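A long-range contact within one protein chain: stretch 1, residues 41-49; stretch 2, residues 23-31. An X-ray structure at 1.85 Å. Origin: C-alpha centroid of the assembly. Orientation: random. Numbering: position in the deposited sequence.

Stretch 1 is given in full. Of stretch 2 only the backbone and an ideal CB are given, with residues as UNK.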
# COMPACT_ATOMS: atom_id res chain seq x y z
N TRP A 41 2.48 -13.25 15.28
CA TRP A 41 1.23 -12.88 15.92
C TRP A 41 0.47 -11.90 15.04
O TRP A 41 0.90 -10.77 14.85
CB TRP A 41 1.49 -12.20 17.26
CG TRP A 41 1.95 -13.12 18.34
CD1 TRP A 41 3.24 -13.29 18.78
CD2 TRP A 41 1.14 -13.97 19.15
NE1 TRP A 41 3.27 -14.20 19.81
CE2 TRP A 41 1.99 -14.63 20.06
CE3 TRP A 41 -0.24 -14.24 19.19
CZ2 TRP A 41 1.52 -15.55 21.01
CZ3 TRP A 41 -0.71 -15.15 20.14
CH2 TRP A 41 0.17 -15.80 21.04
N SER A 42 -0.65 -12.35 14.47
CA SER A 42 -1.45 -11.48 13.63
C SER A 42 -2.30 -10.73 14.65
O SER A 42 -2.93 -11.36 15.50
CB SER A 42 -2.37 -12.27 12.71
OG SER A 42 -3.50 -11.47 12.35
N VAL A 43 -2.30 -9.41 14.59
CA VAL A 43 -3.09 -8.62 15.53
C VAL A 43 -4.15 -7.85 14.75
O VAL A 43 -3.82 -7.12 13.82
CB VAL A 43 -2.20 -7.62 16.31
CG1 VAL A 43 -3.06 -6.77 17.23
CG2 VAL A 43 -1.14 -8.37 17.10
N SER A 44 -5.42 -8.03 15.11
CA SER A 44 -6.49 -7.33 14.41
C SER A 44 -7.40 -6.49 15.31
O SER A 44 -8.41 -5.96 14.86
CB SER A 44 -7.31 -8.31 13.56
OG SER A 44 -7.80 -9.40 14.32
N ASP A 45 -7.03 -6.38 16.59
CA ASP A 45 -7.80 -5.59 17.55
C ASP A 45 -7.13 -4.22 17.39
O ASP A 45 -5.97 -4.05 17.75
CB ASP A 45 -7.58 -6.13 18.97
CG ASP A 45 -8.17 -5.23 20.05
OD1 ASP A 45 -8.56 -4.09 19.75
OD2 ASP A 45 -8.23 -5.68 21.22
N PRO A 46 -7.85 -3.23 16.82
CA PRO A 46 -7.27 -1.90 16.62
C PRO A 46 -6.74 -1.20 17.86
O PRO A 46 -5.77 -0.44 17.78
CB PRO A 46 -8.41 -1.13 15.94
CG PRO A 46 -9.63 -1.78 16.48
CD PRO A 46 -9.27 -3.25 16.42
N VAL A 47 -7.37 -1.43 19.01
CA VAL A 47 -6.91 -0.79 20.24
C VAL A 47 -5.52 -1.33 20.56
O VAL A 47 -4.57 -0.58 20.78
CB VAL A 47 -7.87 -1.09 21.42
CG1 VAL A 47 -7.30 -0.53 22.72
CG2 VAL A 47 -9.23 -0.48 21.14
N LEU A 48 -5.41 -2.66 20.56
CA LEU A 48 -4.14 -3.31 20.84
C LEU A 48 -3.11 -2.95 19.77
O LEU A 48 -1.95 -2.66 20.06
CB LEU A 48 -4.33 -4.83 20.89
CG LEU A 48 -3.07 -5.69 21.06
CD1 LEU A 48 -2.34 -5.30 22.34
CD2 LEU A 48 -3.46 -7.17 21.09
N LEU A 49 -3.54 -2.97 18.51
CA LEU A 49 -2.63 -2.64 17.43
C LEU A 49 -2.04 -1.23 17.60
O LEU A 49 -0.83 -1.05 17.48
CB LEU A 49 -3.35 -2.79 16.08
CG LEU A 49 -2.51 -2.92 14.81
CD1 LEU A 49 -1.34 -3.87 15.01
CD2 LEU A 49 -3.42 -3.42 13.68
N UNK A 23 -12.09 -15.32 10.06
CA UNK A 23 -11.31 -16.40 10.65
C UNK A 23 -10.27 -15.85 11.62
O UNK A 23 -10.07 -16.39 12.71
CB UNK A 23 -10.63 -17.23 9.56
N UNK A 24 -9.60 -14.77 11.23
CA UNK A 24 -8.59 -14.18 12.09
C UNK A 24 -9.21 -13.58 13.35
O UNK A 24 -8.74 -13.82 14.46
CB UNK A 24 -7.81 -13.11 11.33
N UNK A 25 -10.27 -12.80 13.18
CA UNK A 25 -10.92 -12.19 14.33
C UNK A 25 -11.56 -13.22 15.27
O UNK A 25 -11.86 -12.92 16.42
CB UNK A 25 -11.98 -11.20 13.85
N UNK A 26 -11.75 -14.43 14.76
CA UNK A 26 -12.34 -15.52 15.55
C UNK A 26 -11.38 -15.89 16.69
O UNK A 26 -11.80 -16.44 17.71
CB UNK A 26 -12.63 -16.74 14.67
N UNK A 27 -10.10 -15.58 16.51
CA UNK A 27 -9.12 -15.90 17.53
C UNK A 27 -8.94 -14.85 18.62
O UNK A 27 -8.05 -14.96 19.46
CB UNK A 27 -7.77 -16.15 16.85
N UNK A 28 -9.79 -13.83 18.61
CA UNK A 28 -9.68 -12.79 19.61
C UNK A 28 -8.79 -11.67 19.09
O UNK A 28 -8.58 -11.55 17.88
CB UNK A 28 -9.13 -13.35 20.92
N UNK A 29 -8.23 -10.84 19.98
CA UNK A 29 -7.37 -9.73 19.58
C UNK A 29 -6.14 -10.12 18.76
O UNK A 29 -5.70 -9.36 17.90
CB UNK A 29 -6.91 -8.99 20.83
N UNK A 30 -5.59 -11.30 19.03
CA UNK A 30 -4.41 -11.76 18.30
C UNK A 30 -4.42 -13.27 18.08
O UNK A 30 -5.00 -14.02 18.87
CB UNK A 30 -3.14 -11.36 19.05
N UNK A 31 -3.80 -13.70 16.99
CA UNK A 31 -3.73 -15.11 16.64
C UNK A 31 -2.36 -15.45 16.05
O UNK A 31 -1.81 -14.68 15.26
CB UNK A 31 -4.84 -15.47 15.65

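Position 23 is helical, and its CB has nothing of stretch 1 within 5.5 Å; the choice is wide, and the residue is Thr 23.

At position 24, also helical, CA-to-CB points toward stretch 1, and the ideal CB lies 4.7 Å from Ser 42 OG and 4.8 Å from Ser 44 OG. That distance leaves room for a medium-sized chain, aliphatic or polar. The residue is Leu 24, whose CD2 packs 3.7 Å from Ser 42 OG.

Position 25 points sideways, its CB 4.6 Å from Ser 44 OG, so a long chain could run past that serine whatever its end group. Arg 25 does so, with CG 3.7 Å from Ser 44 OG.

Positions 26 and 27, far from stretch 1, form the middle of a type I turn from 25 to 28, closed by a hydrogen bond from the N of 28 to the O of 25 (3.1 Å). Many small or polar residues would serve; they are Glu 26 and Gly 27.

Position 28 is decided by its own backbone. With phi/psi of 92/-159, a CB would be jammed against the preceding carbonyl oxygen, which calls for glycine, and Gly 28 it is. Its O accepts from a water, 2.9 Å from the water oxygen, which lies 2.7 Å from Ser 44 OG and so links the two stretches.

At position 29 the backbone O accepts from Ser 44 N (3.1 Å), a bond indifferent to the side chain. The ideal CB is a tight 3.5 Å from Asp 45 CB and 3.9 Å from Leu 48 CD2, favouring something compact and apolar; phi of -58° also admits proline. Pro 29 sets its CB 4.0 Å from Leu 48 CD2.

Position 30 pairs with Val 43 in an antiparallel, non-hydrogen-bonded bridge. Its CB shares a sheet face with Val 43, 4.1 Å from both Val 43 CG2 and Trp 41 CE3, so a small apolar group fits well. Ala 30 places its methyl against both, while its CA approaches Ser 42 O at 3.2 Å in a CA-H...O contact.

Position 31 pairs with Ser 42: its N donates to Ser 42 O (2.9 Å), and its O accepts from Ser 42 N (2.7 Å). Its CB lies on the Ser 42 side of the sheet, 4.5 Å from Ser 42 O, where valine, isoleucine or threonine would suit the extended backbone. Thr 31 is the residue; its OG1 lies 3.4 Å from Leu 24 O.

Stretch 2 (23-31) TLREGGPAT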
# COMPACT_ATOMS: atom_id res chain seq x y z
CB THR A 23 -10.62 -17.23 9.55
OG1 THR A 23 -11.61 -17.72 8.64
CG2 THR A 23 -9.86 -18.40 10.16
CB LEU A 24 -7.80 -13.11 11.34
CG LEU A 24 -6.74 -13.58 10.35
CD1 LEU A 24 -6.25 -12.41 9.50
CD2 LEU A 24 -5.58 -14.22 11.12
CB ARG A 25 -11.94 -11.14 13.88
CG ARG A 25 -11.30 -9.85 13.32
CD ARG A 25 -12.22 -8.65 13.53
NE ARG A 25 -13.55 -8.94 13.02
CZ ARG A 25 -13.93 -8.76 11.76
NH1 ARG A 25 -13.08 -8.25 10.86
NH2 ARG A 25 -15.15 -9.12 11.38
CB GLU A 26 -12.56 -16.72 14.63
CG GLU A 26 -13.22 -17.92 15.24
CD GLU A 26 -13.37 -19.05 14.24
OE1 GLU A 26 -13.75 -18.78 13.08
OE2 GLU A 26 -13.11 -20.22 14.61
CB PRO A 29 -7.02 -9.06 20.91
CG PRO A 29 -7.15 -10.18 21.91
CD PRO A 29 -8.39 -10.89 21.45
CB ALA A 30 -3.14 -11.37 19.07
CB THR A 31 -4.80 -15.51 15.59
OG1 THR A 31 -6.11 -15.25 16.10
CG2 THR A 31 -4.68 -16.99 15.24
O HOH W 1 -9.45 -9.22 16.43
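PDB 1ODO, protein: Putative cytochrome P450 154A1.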